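Local coordinates for flavodoxin, WrbA-like protein (Agrobacterium tumefaciens, PDB 3D7N) that binds FMN as a flavodoxin-like, WrbA-family electron-transfer protein and probably reduces quinones at the expense of NAD(P)H, at the interface of chains A and B and the interface of chains A and C. Numbering follows the deposited sequence. Chains: chain A/B/C, Flavodoxin, WrbA-like protein.

The centres of contact 1 and contact 2 lie about 21 Å apart, and helix 104-120 of chain A serves both. Its first turns pack against the same helix of chain B in contact 1, while A:Tyr113, A:Leu117 and A:Gln120, farther along, receive C:Met66 and C:Gly67 in contact 2, where helix 71-79 of chain A takes much of the rest of the 65-71 segment. Contact 1 is mainly van der Waals packing; contact 2 is richer in polar bonds and hides more surface. Each interface is two-fold symmetric, so one helix ties a subunit to two neighbours in the deposited four-chain assembly, in keeping with the tetramers of WrbA proteins.

Contact 1: the interface of chains A and B. Residues chain A 103-106, 108-109; chain B 104-106, 108-109, 112, 153.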
ATOM      1  N   LEU A 103      12.702   9.573   4.595  1.00 82.75           N
ATOM      2  CA  LEU A 103      11.338   9.945   4.214  1.00 82.96           C
ATOM      3  C   LEU A 103      10.176   9.157   4.837  1.00 83.51           C
ATOM      4  O   LEU A 103      10.069   7.936   4.764  1.00 84.78           O
ATOM      5  CB  LEU A 103      11.180   9.931   2.702  1.00 83.17           C
ATOM      6  CG  LEU A 103      10.765   8.567   2.179  1.00 83.33           C
ATOM      7  CD1 LEU A 103       9.633   8.682   1.171  1.00 84.06           C
ATOM      8  CD2 LEU A 103      11.973   7.808   1.628  1.00 81.19           C
ATOM      9  N   ASN A 104       9.293   9.911   5.455  1.00 83.21           N
ATOM     10  CA  ASN A 104       8.090   9.341   5.940  1.00 83.35           C
ATOM     11  C   ASN A 104       7.530   8.682   4.736  1.00 82.21           C
ATOM     12  O   ASN A 104       6.444   8.127   4.777  1.00 83.09           O
ATOM     13  CB  ASN A 104       7.150  10.441   6.378  1.00 83.74           C
ATOM     14  CG  ASN A 104       7.874  11.617   6.944  1.00 85.95           C
ATOM     15  OD1 ASN A 104       8.083  12.601   6.254  1.00 90.47           O
ATOM     16  ND2 ASN A 104       8.251  11.535   8.205  1.00 84.96           N
ATOM     17  N   GLY A 105       8.254   8.780   3.631  1.00 79.74           N
ATOM     18  CA  GLY A 105       7.781   8.150   2.424  1.00 76.57           C
ATOM     19  C   GLY A 105       7.471   6.755   2.865  1.00 73.23           C
ATOM     20  O   GLY A 105       6.366   6.431   3.236  1.00 72.26           O
ATOM     21  N   ASP A 106       8.527   5.964   2.865  1.00 69.80           N
ATOM     22  CA  ASP A 106       8.509   4.564   3.135  1.00 67.06           C
ATOM     23  C   ASP A 106       7.951   4.157   4.456  1.00 63.28           C
ATOM     24  O   ASP A 106       7.532   3.045   4.607  1.00 62.31           O
ATOM     25  CB  ASP A 106       9.915   4.076   3.074  1.00 68.20           C
ATOM     26  CG  ASP A 106      10.477   4.169   1.722  1.00 72.02           C
ATOM     27  OD1 ASP A 106      11.689   4.400   1.654  1.00 79.00           O
ATOM     28  OD2 ASP A 106       9.737   4.006   0.732  1.00 69.24           O
ATOM     29  N   LEU A 108       5.233   4.884   5.869  1.00 56.91           N
ATOM     30  CA  LEU A 108       3.811   4.578   5.779  1.00 56.03           C
ATOM     31  C   LEU A 108       3.650   3.126   5.341  1.00 54.82           C
ATOM     32  O   LEU A 108       2.784   2.440   5.832  1.00 55.56           O
ATOM     33  CB  LEU A 108       3.067   5.506   4.806  1.00 55.42           C
ATOM     34  CG  LEU A 108       1.545   5.236   4.751  1.00 55.96           C
ATOM     35  CD1 LEU A 108       0.937   5.416   6.169  1.00 48.71           C
ATOM     36  CD2 LEU A 108       0.826   6.121   3.702  1.00 54.63           C
ATOM     37  N   ASN A 109       4.498   2.659   4.437  1.00 52.60           N
ATOM     38  CA  ASN A 109       4.453   1.272   4.047  1.00 52.27           C
ATOM     39  C   ASN A 109       4.635   0.280   5.234  1.00 51.30           C
ATOM     40  O   ASN A 109       3.962  -0.724   5.313  1.00 51.74           O
ATOM     41  CB  ASN A 109       5.487   0.986   2.962  1.00 52.23           C
ATOM     42  CG  ASN A 109       5.287  -0.399   2.341  1.00 56.36           C
ATOM     43  OD1 ASN A 109       4.203  -0.680   1.839  1.00 63.22           O
ATOM     44  ND2 ASN A 109       6.308  -1.287   2.425  1.00 55.70           N
TER
ATOM     45  N   ASN B 104       5.045  13.204   3.813  1.00 83.21           N
ATOM     46  CA  ASN B 104       5.348  12.322   2.746  1.00 83.35           C
ATOM     47  C   ASN B 104       4.712  11.055   3.178  1.00 82.21           C
ATOM     48  O   ASN B 104       4.825  10.041   2.508  1.00 83.09           O
ATOM     49  CB  ASN B 104       6.843  12.119   2.668  1.00 83.74           C
ATOM     50  CG  ASN B 104       7.607  13.339   3.063  1.00 85.95           C
ATOM     51  OD1 ASN B 104       8.069  13.438   4.187  1.00 90.47           O
ATOM     52  ND2 ASN B 104       7.757  14.272   2.143  1.00 84.96           N
ATOM     53  N   GLY B 105       4.072  11.092   4.337  1.00 79.74           N
ATOM     54  CA  GLY B 105       3.416   9.900   4.813  1.00 76.57           C
ATOM     55  C   GLY B 105       2.593   9.469   3.641  1.00 73.23           C
ATOM     56  O   GLY B 105       3.008   8.680   2.823  1.00 72.26           O
ATOM     57  N   ASP B 106       1.428  10.085   3.570  1.00 69.80           N
ATOM     58  CA  ASP B 106       0.400   9.799   2.624  1.00 67.06           C
ATOM     59  C   ASP B 106       0.779   9.917   1.187  1.00 63.28           C
ATOM     60  O   ASP B 106       0.145   9.331   0.356  1.00 62.31           O
ATOM     61  CB  ASP B 106      -0.717  10.752   2.871  1.00 68.20           C
ATOM     62  CG  ASP B 106      -1.360  10.529   4.172  1.00 72.02           C
ATOM     63  OD1 ASP B 106      -1.805  11.535   4.735  1.00 79.00           O
ATOM     64  OD2 ASP B 106      -1.438   9.374   4.633  1.00 69.24           O
ATOM     65  N   LEU B 108       3.182   8.682  -0.430  1.00 56.91           N
ATOM     66  CA  LEU B 108       3.621   7.404  -0.974  1.00 56.03           C
ATOM     67  C   LEU B 108       2.395   6.620  -1.433  1.00 54.82           C
ATOM     68  O   LEU B 108       2.438   5.978  -2.457  1.00 55.56           O
ATOM     69  CB  LEU B 108       4.427   6.574   0.038  1.00 55.42           C
ATOM     70  CG  LEU B 108       4.957   5.245  -0.548  1.00 55.96           C
ATOM     71  CD1 LEU B 108       5.863   5.546  -1.773  1.00 48.71           C
ATOM     72  CD2 LEU B 108       5.690   4.384   0.511  1.00 54.63           C
ATOM     73  N   ASN B 109       1.304   6.695  -0.686  1.00 52.60           N
ATOM     74  CA  ASN B 109       0.087   6.048  -1.112  1.00 52.27           C
ATOM     75  C   ASN B 109      -0.418   6.519  -2.508  1.00 51.30           C
ATOM     76  O   ASN B 109      -0.860   5.724  -3.308  1.00 51.74           O
ATOM     77  CB  ASN B 109      -1.011   6.231  -0.068  1.00 52.23           C
ATOM     78  CG  ASN B 109      -2.221   5.341  -0.359  1.00 56.36           C
ATOM     79  OD1 ASN B 109      -2.065   4.128  -0.457  1.00 63.22           O
ATOM     80  ND2 ASN B 109      -3.420   5.943  -0.558  1.00 55.70           N
ATOM     81  N   GLN B 112       1.999   5.141  -5.157  1.00 50.39           N
ATOM     82  CA  GLN B 112       1.688   3.739  -5.326  1.00 50.43           C
ATOM     83  C   GLN B 112       0.441   3.488  -6.107  1.00 51.22           C
ATOM     84  O   GLN B 112       0.434   2.541  -6.884  1.00 52.46           O
ATOM     85  CB  GLN B 112       1.625   3.026  -3.996  1.00 51.28           C
ATOM     86  CG  GLN B 112       2.977   2.915  -3.388  1.00 51.98           C
ATOM     87  CD  GLN B 112       3.133   1.780  -2.431  1.00 58.35           C
ATOM     88  OE1 GLN B 112       2.666   1.852  -1.308  1.00 57.80           O
ATOM     89  NE2 GLN B 112       3.833   0.704  -2.881  1.00 63.62           N
HETATM   90  N   MSE B 153       7.961  13.483  -4.847  1.00 20.00           N
HETATM   91  CA  MSE B 153       6.943  14.003  -3.975  1.00 20.00           C
HETATM   92  C   MSE B 153       7.469  15.278  -3.363  1.00 20.00           C
HETATM   93  O   MSE B 153       8.656  15.475  -3.254  1.00 70.87           O
HETATM   94  CB  MSE B 153       6.543  12.998  -2.920  1.00 20.00           C
HETATM   95  CG  MSE B 153       7.659  12.414  -2.164  1.00 20.00           C
HETATM   96 SE   MSE B 153       7.102  11.304  -0.726  1.00 20.00          SE
HETATM   97  CE  MSE B 153       6.785   9.723  -1.684  1.00 20.00           C
TER
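In A:Leu108 and B:Leu108, CG is anti to the backbone N (chi1 -177°), and chi2 of 59° sends the CD2 branch towards the partner. This contact is the crossing of the N-terminal turns of two copies of helix 104-120, and the two leucines lie on either side of the two-fold axis. The A:Leu108 CD2 methyl rests 3.5 Å from the B:Gly105 carbonyl O, and the same branch reaches the B:Asp106 backbone at CA, 3.9 Å away. B:Leu108 repeats this against A:Gly105 and A:Asp106, so each leucine lies on backbone at the start of the opposing helix. With no side chain at position 105, that backbone comes directly against the leucine.

Nearer the helix starts, A:Asn104 and B:Asn104 lie alongside each other, crossing obliquely over the axis with their OD1 atoms facing and their amide planes almost coplanar (3°). The OD1 atoms are modelled impossibly close, which is an error of the model and says nothing about bonding. The packing beneath is reasonable: A:Asn104 CB lies 4.1 Å from B:Gly105 CA, and the two-fold gives the same separation with the chains exchanged.

At one flank, A:Leu103 and the selenomethionine B:Met153 cross at about a right angle. Both have CG in the crowded position between backbone N and carbonyl carbon. This chi1 and an anti chi2 carry the selenium of B:Met153 to A:Leu103, and the bend at chi3 turns the CE methyl to the same CD1. Towards the other flank the contact thins to the aliphatic base of A:Asn109, whose CB lies 4.2 Å from B:Leu108 CD2. Packing of leucine methyls on backbone thus carries much of the patch, which finishes at the leucine-selenomethionine pair with A:Leu103 CD1 4.1 Å from B:Met153 SE.

Contact 2: the interface of chains A and C. Residues chain A 74, 77-78, 80-81, 113, 117, 120-121; chain C 65-71.
Leaving strand 57-65, the backbone of chain C turns through a positive phi at both C:Met66 (43°) and C:Gly67, then runs through the short strand 68-69 to the start of helix 71-79. This loop docks against helices 71-79 and 104-120 of chain A and offers them its carbonyls.

A:Lys74, with CG anti to the backbone N and the chain bent at chi2 and chi4, curls its ammonium into the loop. NZ donates to the carbonyl O of C:Pro69 at 2.7 Å and to that of C:Tyr65 at 2.8 Å, approaching both from above the carbonyl plane. It also forms a salt bridge within its own chain to A:Asp78 OD1, on the syn lone pair, so the nitrogen is gripped by the carbonyls of C:Pro69 and C:Tyr65 and by this carboxylate, which probably stabilise its positive charge. The other carboxylate oxygen, A:Asp78 OD2, accepts the C:Trp71 backbone N-H through its syn lone pair at 3.0 Å, bent to 155° at the hydrogen. The aspartate thus sits at the N-terminal end of helix 71-79 of chain C, where the helix dipole could favour its negative charge. The C:Tyr65 ring stands nearly perpendicular to this carboxylate, 83° between planes, with A:Asp78 CA at the ring edge. The phenol OH reaches a water, 3.1 Å from the oxygen of water 1, which links it to A:Ser81 OG and A:Asp78 O.

A:Tyr113 donates its hydroxyl OH to the C:Met66 carbonyl O at 2.9 Å, with C:Gly67 C at its ring edge. The side chain of C:Met66, a selenomethionine folded at chi2 and chi3, inserts among A:Ser81, A:Leu117, A:Gln120 and A:His121. A:Ser80 OG, which donates to A:Ala77 O, also pairs with A:His121 NE2 and may help hold that ring in place. The selenomethionine's terminal methyl CE ends 3.5 Å from A:Gln120 CG.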
ATOM      1  N   LYS A  74       9.875  -8.995  10.383  1.00 52.15           N
ATOM      2  CA  LYS A  74       9.041  -9.853   9.519  1.00 51.74           C
ATOM      3  C   LYS A  74       9.223 -11.329   9.908  1.00 52.07           C
ATOM      4  O   LYS A  74       8.269 -12.073   9.999  1.00 53.69           O
ATOM      5  CB  LYS A  74       9.363  -9.575   8.045  1.00 51.00           C
ATOM      6  CG  LYS A  74       8.498 -10.284   7.043  1.00 51.67           C
ATOM      7  CD  LYS A  74       7.005  -9.970   7.242  1.00 51.95           C
ATOM      8  CE  LYS A  74       6.140 -10.472   6.110  1.00 49.23           C
ATOM      9  NZ  LYS A  74       6.349 -11.938   5.822  1.00 50.65           N
ATOM     10  N   ALA A  77       6.993 -11.712  12.639  1.00 50.83           N
ATOM     11  CA  ALA A  77       5.624 -11.686  12.153  1.00 50.97           C
ATOM     12  C   ALA A  77       5.265 -13.060  11.553  1.00 51.64           C
ATOM     13  O   ALA A  77       4.158 -13.628  11.815  1.00 51.28           O
ATOM     14  CB  ALA A  77       5.448 -10.565  11.087  1.00 50.12           C
ATOM     15  N   ASP A  78       6.204 -13.588  10.744  1.00 50.90           N
ATOM     16  CA  ASP A  78       6.016 -14.881  10.119  1.00 50.90           C
ATOM     17  C   ASP A  78       5.833 -15.948  11.213  1.00 50.54           C
ATOM     18  O   ASP A  78       4.978 -16.821  11.088  1.00 50.59           O
ATOM     19  CB  ASP A  78       7.155 -15.209   9.136  1.00 50.11           C
ATOM     20  CG  ASP A  78       7.122 -14.344   7.882  1.00 50.83           C
ATOM     21  OD1 ASP A  78       6.151 -13.562   7.704  1.00 54.00           O
ATOM     22  OD2 ASP A  78       8.050 -14.442   7.031  1.00 50.75           O
ATOM     23  N   SER A  80       4.573 -15.520  14.121  1.00 52.26           N
ATOM     24  CA  SER A  80       3.258 -15.380  14.740  1.00 52.55           C
ATOM     25  C   SER A  80       2.188 -16.137  13.945  1.00 52.82           C
ATOM     26  O   SER A  80       1.018 -16.093  14.301  1.00 52.78           O
ATOM     27  CB  SER A  80       2.879 -13.904  14.946  1.00 52.54           C
ATOM     28  OG  SER A  80       2.432 -13.277  13.738  1.00 54.34           O
ATOM     29  N   SER A  81       2.572 -16.838  12.877  1.00 53.48           N
ATOM     30  CA  SER A  81       1.653 -17.765  12.228  1.00 54.63           C
ATOM     31  C   SER A  81       1.124 -18.767  13.233  1.00 55.72           C
ATOM     32  O   SER A  81       0.003 -19.205  13.120  1.00 57.21           O
ATOM     33  CB  SER A  81       2.313 -18.510  11.065  1.00 54.70           C
ATOM     34  OG  SER A  81       3.433 -19.276  11.475  1.00 53.24           O
ATOM     35  N   TYR A 113       1.858  -2.302   6.810  1.00 51.29           N
ATOM     36  CA  TYR A 113       2.086  -3.719   7.079  1.00 49.85           C
ATOM     37  C   TYR A 113       1.631  -4.114   8.506  1.00 49.79           C
ATOM     38  O   TYR A 113       1.102  -5.181   8.768  1.00 47.89           O
ATOM     39  CB  TYR A 113       3.554  -4.152   6.877  1.00 50.71           C
ATOM     40  CG  TYR A 113       3.724  -5.604   7.298  1.00 50.29           C
ATOM     41  CD1 TYR A 113       4.338  -5.951   8.478  1.00 52.83           C
ATOM     42  CD2 TYR A 113       3.149  -6.605   6.550  1.00 49.89           C
ATOM     43  CE1 TYR A 113       4.445  -7.326   8.877  1.00 52.99           C
ATOM     44  CE2 TYR A 113       3.219  -7.941   6.935  1.00 51.90           C
ATOM     45  CZ  TYR A 113       3.837  -8.285   8.102  1.00 51.84           C
ATOM     46  OH  TYR A 113       3.846  -9.591   8.440  1.00 52.31           O
ATOM     47  N   LEU A 117      -0.949  -7.016   9.661  1.00 49.15           N
ATOM     48  CA  LEU A 117      -0.543  -8.039  10.586  1.00 49.37           C
ATOM     49  C   LEU A 117      -1.568  -8.135  11.700  1.00 50.24           C
ATOM     50  O   LEU A 117      -2.042  -9.218  11.988  1.00 51.26           O
ATOM     51  CB  LEU A 117       0.839  -7.715  11.143  1.00 48.49           C
ATOM     52  CG  LEU A 117       1.410  -8.721  12.124  1.00 49.39           C
ATOM     53  CD1 LEU A 117       1.321 -10.187  11.536  1.00 50.07           C
ATOM     54  CD2 LEU A 117       2.829  -8.205  12.512  1.00 47.46           C
ATOM     55  N   GLN A 120      -4.860  -9.540  10.129  1.00 51.68           N
ATOM     56  CA  GLN A 120      -4.659 -10.975   9.910  1.00 52.84           C
ATOM     57  C   GLN A 120      -4.989 -11.731  11.212  1.00 52.67           C
ATOM     58  O   GLN A 120      -5.554 -12.835  11.188  1.00 51.82           O
ATOM     59  CB  GLN A 120      -3.178 -11.150   9.583  1.00 53.74           C
ATOM     60  CG  GLN A 120      -2.802 -12.411   8.974  1.00 60.84           C
ATOM     61  CD  GLN A 120      -2.446 -12.282   7.519  1.00 66.02           C
ATOM     62  OE1 GLN A 120      -2.129 -11.199   7.072  1.00 71.58           O
ATOM     63  NE2 GLN A 120      -2.541 -13.412   6.753  1.00 72.64           N
ATOM     64  N   HIS A 121      -4.641 -11.109  12.347  1.00 51.84           N
ATOM     65  CA  HIS A 121      -4.898 -11.652  13.675  1.00 51.80           C
ATOM     66  C   HIS A 121      -6.274 -11.320  14.224  1.00 51.49           C
ATOM     67  O   HIS A 121      -6.599 -11.676  15.341  1.00 52.37           O
ATOM     68  CB  HIS A 121      -3.820 -11.138  14.641  1.00 51.94           C
ATOM     69  CG  HIS A 121      -2.516 -11.857  14.514  1.00 53.14           C
ATOM     70  ND1 HIS A 121      -2.295 -13.084  15.098  1.00 54.67           N
ATOM     71  CD2 HIS A 121      -1.376 -11.543  13.861  1.00 53.36           C
ATOM     72  CE1 HIS A 121      -1.072 -13.492  14.816  1.00 54.83           C
ATOM     73  NE2 HIS A 121      -0.494 -12.579  14.063  1.00 53.38           N
TER
ATOM     74  N   TYR C  65       3.591 -14.259   2.852  1.00 49.44           N
ATOM     75  CA  TYR C  65       3.416 -14.937   4.088  1.00 49.09           C
ATOM     76  C   TYR C  65       3.109 -13.907   5.126  1.00 46.97           C
ATOM     77  O   TYR C  65       3.767 -12.920   5.226  1.00 45.24           O
ATOM     78  CB  TYR C  65       4.689 -15.671   4.420  1.00 51.86           C
ATOM     79  CG  TYR C  65       4.536 -16.715   5.460  1.00 53.23           C
ATOM     80  CD1 TYR C  65       4.025 -17.946   5.153  1.00 56.78           C
ATOM     81  CD2 TYR C  65       4.902 -16.477   6.752  1.00 55.69           C
ATOM     82  CE1 TYR C  65       3.888 -18.905   6.112  1.00 57.38           C
ATOM     83  CE2 TYR C  65       4.771 -17.416   7.703  1.00 55.71           C
ATOM     84  CZ  TYR C  65       4.263 -18.630   7.390  1.00 56.65           C
ATOM     85  OH  TYR C  65       4.131 -19.570   8.357  1.00 56.51           O
HETATM   86  N   MSE C  66       2.078 -14.162   5.894  1.00 20.00           N
HETATM   87  CA  MSE C  66       1.556 -13.220   6.837  1.00 20.00           C
HETATM   88  C   MSE C  66       1.479 -11.818   6.242  1.00 20.00           C
HETATM   89  O   MSE C  66       1.809 -10.849   6.852  1.00 48.56           O
HETATM   90  CB  MSE C  66       2.349 -13.279   8.132  1.00 20.00           C
HETATM   91  CG  MSE C  66       2.259 -14.619   8.864  1.00 20.00           C
HETATM   92 SE   MSE C  66       0.521 -15.168   9.368  1.00 20.00          SE
HETATM   93  CE  MSE C  66       0.088 -13.748  10.469  1.00 20.00           C
ATOM     94  N   GLY C  67       1.035 -11.725   5.011  1.00 47.99           N
ATOM     95  CA  GLY C  67       0.728 -10.445   4.440  1.00 48.55           C
ATOM     96  C   GLY C  67       1.815  -9.674   3.747  1.00 48.79           C
ATOM     97  O   GLY C  67       1.596  -8.571   3.376  1.00 48.14           O
ATOM     98  N   GLY C  68       2.965 -10.276   3.557  1.00 48.65           N
ATOM     99  CA  GLY C  68       4.112  -9.599   2.981  1.00 48.81           C
ATOM    100  C   GLY C  68       5.145 -10.584   2.475  1.00 49.66           C
ATOM    101  O   GLY C  68       4.917 -11.759   2.539  1.00 50.79           O
ATOM    102  N   PRO C  69       6.269 -10.097   1.921  1.00 50.49           N
ATOM    103  CA  PRO C  69       7.309 -11.009   1.488  1.00 50.40           C
ATOM    104  C   PRO C  69       7.880 -11.803   2.664  1.00 50.46           C
ATOM    105  O   PRO C  69       7.935 -11.282   3.785  1.00 51.30           O
ATOM    106  CB  PRO C  69       8.374 -10.090   0.912  1.00 49.61           C
ATOM    107  CG  PRO C  69       8.206  -8.814   1.552  1.00 51.86           C
ATOM    108  CD  PRO C  69       6.695  -8.680   1.785  1.00 51.18           C
ATOM    109  N   SER C  70       8.289 -13.040   2.423  1.00 50.53           N
ATOM    110  CA  SER C  70       8.924 -13.822   3.474  1.00 50.15           C
ATOM    111  C   SER C  70      10.055 -13.048   4.120  1.00 50.43           C
ATOM    112  O   SER C  70      10.722 -12.214   3.469  1.00 50.23           O
ATOM    113  CB  SER C  70       9.474 -15.099   2.893  1.00 50.49           C
ATOM    114  OG  SER C  70      10.374 -14.839   1.837  1.00 51.77           O
ATOM    115  N   TRP C  71      10.290 -13.321   5.404  1.00 50.44           N
ATOM    116  CA  TRP C  71      11.405 -12.713   6.074  1.00 50.46           C
ATOM    117  C   TRP C  71      12.730 -12.968   5.361  1.00 51.26           C
ATOM    118  O   TRP C  71      13.591 -12.110   5.356  1.00 52.53           O
ATOM    119  CB  TRP C  71      11.486 -13.124   7.531  1.00 50.28           C
ATOM    120  CG  TRP C  71      11.966 -14.523   7.837  1.00 49.39           C
ATOM    121  CD1 TRP C  71      11.188 -15.602   8.142  1.00 47.88           C
ATOM    122  CD2 TRP C  71      13.323 -14.961   7.933  1.00 49.12           C
ATOM    123  NE1 TRP C  71      11.974 -16.681   8.407  1.00 48.36           N
ATOM    124  CE2 TRP C  71      13.291 -16.325   8.280  1.00 49.09           C
ATOM    125  CE3 TRP C  71      14.574 -14.333   7.748  1.00 49.06           C
ATOM    126  CZ2 TRP C  71      14.465 -17.086   8.459  1.00 48.93           C
ATOM    127  CZ3 TRP C  71      15.724 -15.090   7.901  1.00 48.86           C
ATOM    128  CH2 TRP C  71      15.665 -16.447   8.274  1.00 48.04           C
TER
HETATM  129  O   HOH W   1       6.056 -19.255  10.802  1.00 72.44           O